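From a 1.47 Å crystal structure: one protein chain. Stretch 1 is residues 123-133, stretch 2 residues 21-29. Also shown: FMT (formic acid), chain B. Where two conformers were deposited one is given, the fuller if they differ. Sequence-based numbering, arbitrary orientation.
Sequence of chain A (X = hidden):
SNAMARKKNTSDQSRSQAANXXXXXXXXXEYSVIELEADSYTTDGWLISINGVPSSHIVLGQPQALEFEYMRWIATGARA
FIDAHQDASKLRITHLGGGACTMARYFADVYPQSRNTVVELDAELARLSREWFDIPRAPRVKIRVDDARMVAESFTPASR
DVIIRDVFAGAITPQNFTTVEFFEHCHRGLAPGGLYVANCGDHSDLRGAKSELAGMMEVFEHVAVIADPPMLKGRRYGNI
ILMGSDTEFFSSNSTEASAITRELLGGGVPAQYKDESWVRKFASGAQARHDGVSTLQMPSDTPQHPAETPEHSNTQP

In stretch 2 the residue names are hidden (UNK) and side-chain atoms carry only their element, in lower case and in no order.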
# COMPACT_ATOMS: atom_id res chain seq x y z
N ALA A 123 -9.16 -16.42 2.56
CA ALA A 123 -9.79 -16.63 3.87
C ALA A 123 -8.80 -17.21 4.91
O ALA A 123 -8.86 -16.87 6.10
CB ALA A 123 -11.02 -17.56 3.72
N GLU A 124 -7.87 -18.05 4.45
CA GLU A 124 -6.93 -18.69 5.34
C GLU A 124 -5.85 -17.71 5.78
O GLU A 124 -5.45 -17.70 6.95
CB GLU A 124 -6.32 -19.95 4.70
CG GLU A 124 -5.31 -20.68 5.61
CD GLU A 124 -5.93 -21.31 6.87
OE1 GLU A 124 -7.16 -21.19 7.12
OE2 GLU A 124 -5.13 -21.91 7.61
N LEU A 125 -5.38 -16.86 4.86
CA LEU A 125 -4.46 -15.82 5.27
C LEU A 125 -5.13 -14.88 6.28
O LEU A 125 -4.51 -14.49 7.28
CB LEU A 125 -3.92 -15.00 4.10
CG LEU A 125 -2.90 -13.93 4.46
CD1 LEU A 125 -1.69 -14.53 5.22
CD2 LEU A 125 -2.43 -13.30 3.15
N ALA A 126 -6.40 -14.54 6.04
CA ALA A 126 -7.16 -13.73 7.00
C ALA A 126 -7.23 -14.39 8.37
O ALA A 126 -7.04 -13.72 9.40
CB ALA A 126 -8.58 -13.44 6.42
N ARG A 127 -7.49 -15.71 8.40
CA ARG A 127 -7.62 -16.43 9.68
C ARG A 127 -6.26 -16.46 10.41
O ARG A 127 -6.20 -16.18 11.62
CB ARG A 127 -8.12 -17.86 9.40
CG ARG A 127 -8.48 -18.61 10.67
CD ARG A 127 -8.81 -20.07 10.40
NE ARG A 127 -7.64 -20.83 9.99
CZ ARG A 127 -6.73 -21.33 10.83
NH1 ARG A 127 -6.85 -21.15 12.14
NH2 ARG A 127 -5.70 -22.03 10.35
N LEU A 128 -5.17 -16.77 9.68
CA LEU A 128 -3.83 -16.77 10.29
C LEU A 128 -3.45 -15.39 10.83
O LEU A 128 -2.81 -15.28 11.85
CB LEU A 128 -2.75 -17.24 9.29
CG LEU A 128 -2.82 -18.71 8.94
CD1 LEU A 128 -1.84 -19.02 7.80
CD2 LEU A 128 -2.51 -19.57 10.16
N SER A 129 -3.83 -14.33 10.09
CA SER A 129 -3.53 -12.97 10.54
C SER A 129 -4.17 -12.69 11.89
O SER A 129 -3.51 -12.21 12.84
CB SER A 129 -3.96 -11.91 9.54
OG SER A 129 -3.26 -12.06 8.30
N ARG A 130 -5.48 -13.00 12.00
CA ARG A 130 -6.18 -12.76 13.27
C ARG A 130 -5.60 -13.61 14.41
O ARG A 130 -5.47 -13.11 15.54
CB ARG A 130 -7.67 -13.05 13.08
CG ARG A 130 -8.56 -12.89 14.31
CD ARG A 130 -8.52 -11.52 14.95
NE ARG A 130 -9.09 -10.49 14.06
CZ ARG A 130 -8.90 -9.18 14.23
NH1 ARG A 130 -8.08 -8.76 15.18
NH2 ARG A 130 -9.47 -8.31 13.39
N GLU A 131 -5.22 -14.85 14.12
CA GLU A 131 -4.75 -15.76 15.17
C GLU A 131 -3.31 -15.45 15.59
O GLU A 131 -2.99 -15.43 16.78
CB GLU A 131 -4.84 -17.22 14.72
CG GLU A 131 -6.25 -17.79 14.48
CD GLU A 131 -7.16 -17.83 15.68
OE1 GLU A 131 -6.68 -17.65 16.84
OE2 GLU A 131 -8.38 -18.02 15.44
N TRP A 132 -2.43 -15.19 14.61
CA TRP A 132 -0.98 -15.24 14.86
C TRP A 132 -0.18 -14.00 14.54
O TRP A 132 0.98 -13.92 14.94
CB TRP A 132 -0.37 -16.41 14.05
CG TRP A 132 -0.55 -17.76 14.69
CD1 TRP A 132 -0.97 -18.02 15.96
CD2 TRP A 132 -0.26 -19.02 14.08
NE1 TRP A 132 -0.95 -19.38 16.19
CE2 TRP A 132 -0.54 -20.03 15.06
CE3 TRP A 132 0.23 -19.41 12.83
CZ2 TRP A 132 -0.36 -21.40 14.79
CZ3 TRP A 132 0.40 -20.78 12.56
CH2 TRP A 132 0.12 -21.74 13.55
N PHE A 133 -0.72 -13.07 13.76
CA PHE A 133 0.10 -11.96 13.30
C PHE A 133 -0.03 -10.68 14.13
O PHE A 133 0.36 -9.59 13.70
CB PHE A 133 0.02 -11.71 11.79
CG PHE A 133 0.29 -12.93 10.92
CD1 PHE A 133 1.05 -14.03 11.38
CD2 PHE A 133 -0.28 -12.98 9.64
CE1 PHE A 133 1.26 -15.17 10.53
CE2 PHE A 133 -0.08 -14.08 8.79
CZ PHE A 133 0.68 -15.19 9.25
N UNK A 21 1.99 -17.61 20.06
CA UNK A 21 3.10 -17.66 19.05
C UNK A 21 2.69 -18.35 17.74
O UNK A 21 1.94 -19.35 17.75
c UNK A 21 4.43 -18.29 19.62
c UNK A 21 4.24 -19.76 19.99
o UNK A 21 5.49 -18.19 18.64
N UNK A 22 3.19 -17.84 16.60
CA UNK A 22 3.11 -18.58 15.36
C UNK A 22 3.91 -19.85 15.48
O UNK A 22 4.80 -19.95 16.34
c UNK A 22 3.80 -17.66 14.35
c UNK A 22 3.74 -16.32 14.94
c UNK A 22 3.78 -16.50 16.40
N UNK A 23 3.58 -20.81 14.61
CA UNK A 23 4.31 -22.06 14.49
C UNK A 23 4.92 -22.13 13.10
O UNK A 23 4.21 -22.02 12.08
c UNK A 23 4.08 -24.61 14.44
c UNK A 23 2.73 -23.22 16.09
c UNK A 23 3.34 -23.27 14.68
c UNK A 23 1.80 -24.35 16.38
N UNK A 24 6.23 -22.31 13.03
CA UNK A 24 6.92 -22.35 11.75
C UNK A 24 6.42 -23.49 10.90
O UNK A 24 6.08 -24.58 11.41
c UNK A 24 8.43 -22.42 11.92
N UNK A 25 6.33 -23.24 9.59
CA UNK A 25 5.93 -24.29 8.68
C UNK A 25 5.21 -23.76 7.46
O UNK A 25 5.19 -22.56 7.17
N UNK A 26 4.61 -24.71 6.75
CA UNK A 26 3.90 -24.44 5.52
C UNK A 26 2.41 -24.62 5.73
O UNK A 26 1.97 -25.63 6.30
c UNK A 26 3.89 -24.97 3.08
c UNK A 26 4.36 -25.41 4.44
o UNK A 26 5.79 -25.45 4.43
N UNK A 27 1.64 -23.64 5.27
CA UNK A 27 0.17 -23.64 5.44
C UNK A 27 -0.51 -23.49 4.09
O UNK A 27 -0.11 -22.68 3.24
c UNK A 27 0.31 -23.71 9.97
c UNK A 27 1.61 -23.25 10.22
c UNK A 27 1.69 -22.27 8.03
c UNK A 27 2.31 -22.54 9.26
o UNK A 27 2.17 -23.52 11.45
c UNK A 27 0.39 -22.72 7.76
c UNK A 27 -0.28 -23.44 8.75
c UNK A 27 -0.24 -22.51 6.41
N UNK A 28 -1.54 -24.30 3.85
CA UNK A 28 -2.26 -24.21 2.60
C UNK A 28 -3.32 -23.10 2.70
O UNK A 28 -4.29 -23.22 3.46
c UNK A 28 -2.90 -25.57 2.30
o UNK A 28 -3.75 -27.85 0.39
c UNK A 28 -3.91 -25.59 1.17
c UNK A 28 -4.47 -26.99 0.94
o UNK A 28 -5.62 -27.25 1.33
N UNK A 29 -3.12 -22.02 1.97
CA UNK A 29 -4.11 -20.98 1.91
C UNK A 29 -5.17 -21.31 0.89
O UNK A 29 -5.10 -22.32 0.15
C FMT B . -3.45 -10.30 4.76
O1 FMT B . -3.62 -10.89 5.83
O2 FMT B . -4.14 -9.38 4.35

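Position 21 has three side-chain atoms, a first carbon carrying one oxygen and one carbon. Its CA-to-CB bond points away from stretch 1, and only its backbone comes close. The backbone O of position 21 lies 3.3 Å from Trp132 NE1, but the angle is too poor for a hydrogen bond. This is Thr21. Its OG1 donates a hydrogen bond to the backbone O of position 22, at 3.0 Å.

Position 22 has three carbons that close a ring onto the backbone N. Its CA sits over the five-membered ring of Trp132, 3.8 Å from the centroid, in a CH-pi contact. This is Pro22. Pro22 CG is 4.2 Å from Trp132 CB.

Position 23 has four carbons, forked at the first, with one arm two carbons long. The CB is 3.7 Å from Trp132 CH2. This is Ile23. Its backbone N lies over the same indole face and is buried without a hydrogen-bond partner.

Position 24 has a single carbon that points away from stretch 1 and touches nothing there. It is Ala24.

Position 25 has no side-chain atoms and no contact with the helix. It is Gly25. At its backbone angles, a CB would be jammed against the carbonyl O of Ala24.

Position 26 has one carbon carrying one oxygen and one carbon, out of reach of stretch 1. It is Thr26; its OG1 is hydrogen-bonded elsewhere in the structure.

Position 27 has one carbon, then a ring of six carbons bearing one oxygen. The CB points toward stretch 1 and lies 4.1 Å from Leu128 CD1. Trp132 turns its edge to the face of this ring, with planes at 80°. This is Tyr27. Tyr27 OH donates a 2.6 Å hydrogen bond to Ile23 O and lies 3.4 Å from Trp132 CH2.

Position 28 has three carbons in a row, the third carrying two oxygens. The CA-to-CB bond points away from stretch 1. The backbone O of position 28 is 3.5 Å from Glu124 CG. It is Glu28.

Position 29 has no side-chain atoms. Its CA packs 3.7 Å from Glu124 CB. It is Gly29.

The contact works by packing, with no hydrogen bond between the stretches. Trp132 is its main element: Thr21, Pro22 and Ile23 cover one face, and Tyr27 meets its edge. The Tyr27 to Ile23 bond ties together two residues that touch this indole. Glu124 adds its side-chain carbons, while its carboxylate forms a salt bridge with Arg127 within the helix.

Stretch 2 21-29: TPIAGTYEG
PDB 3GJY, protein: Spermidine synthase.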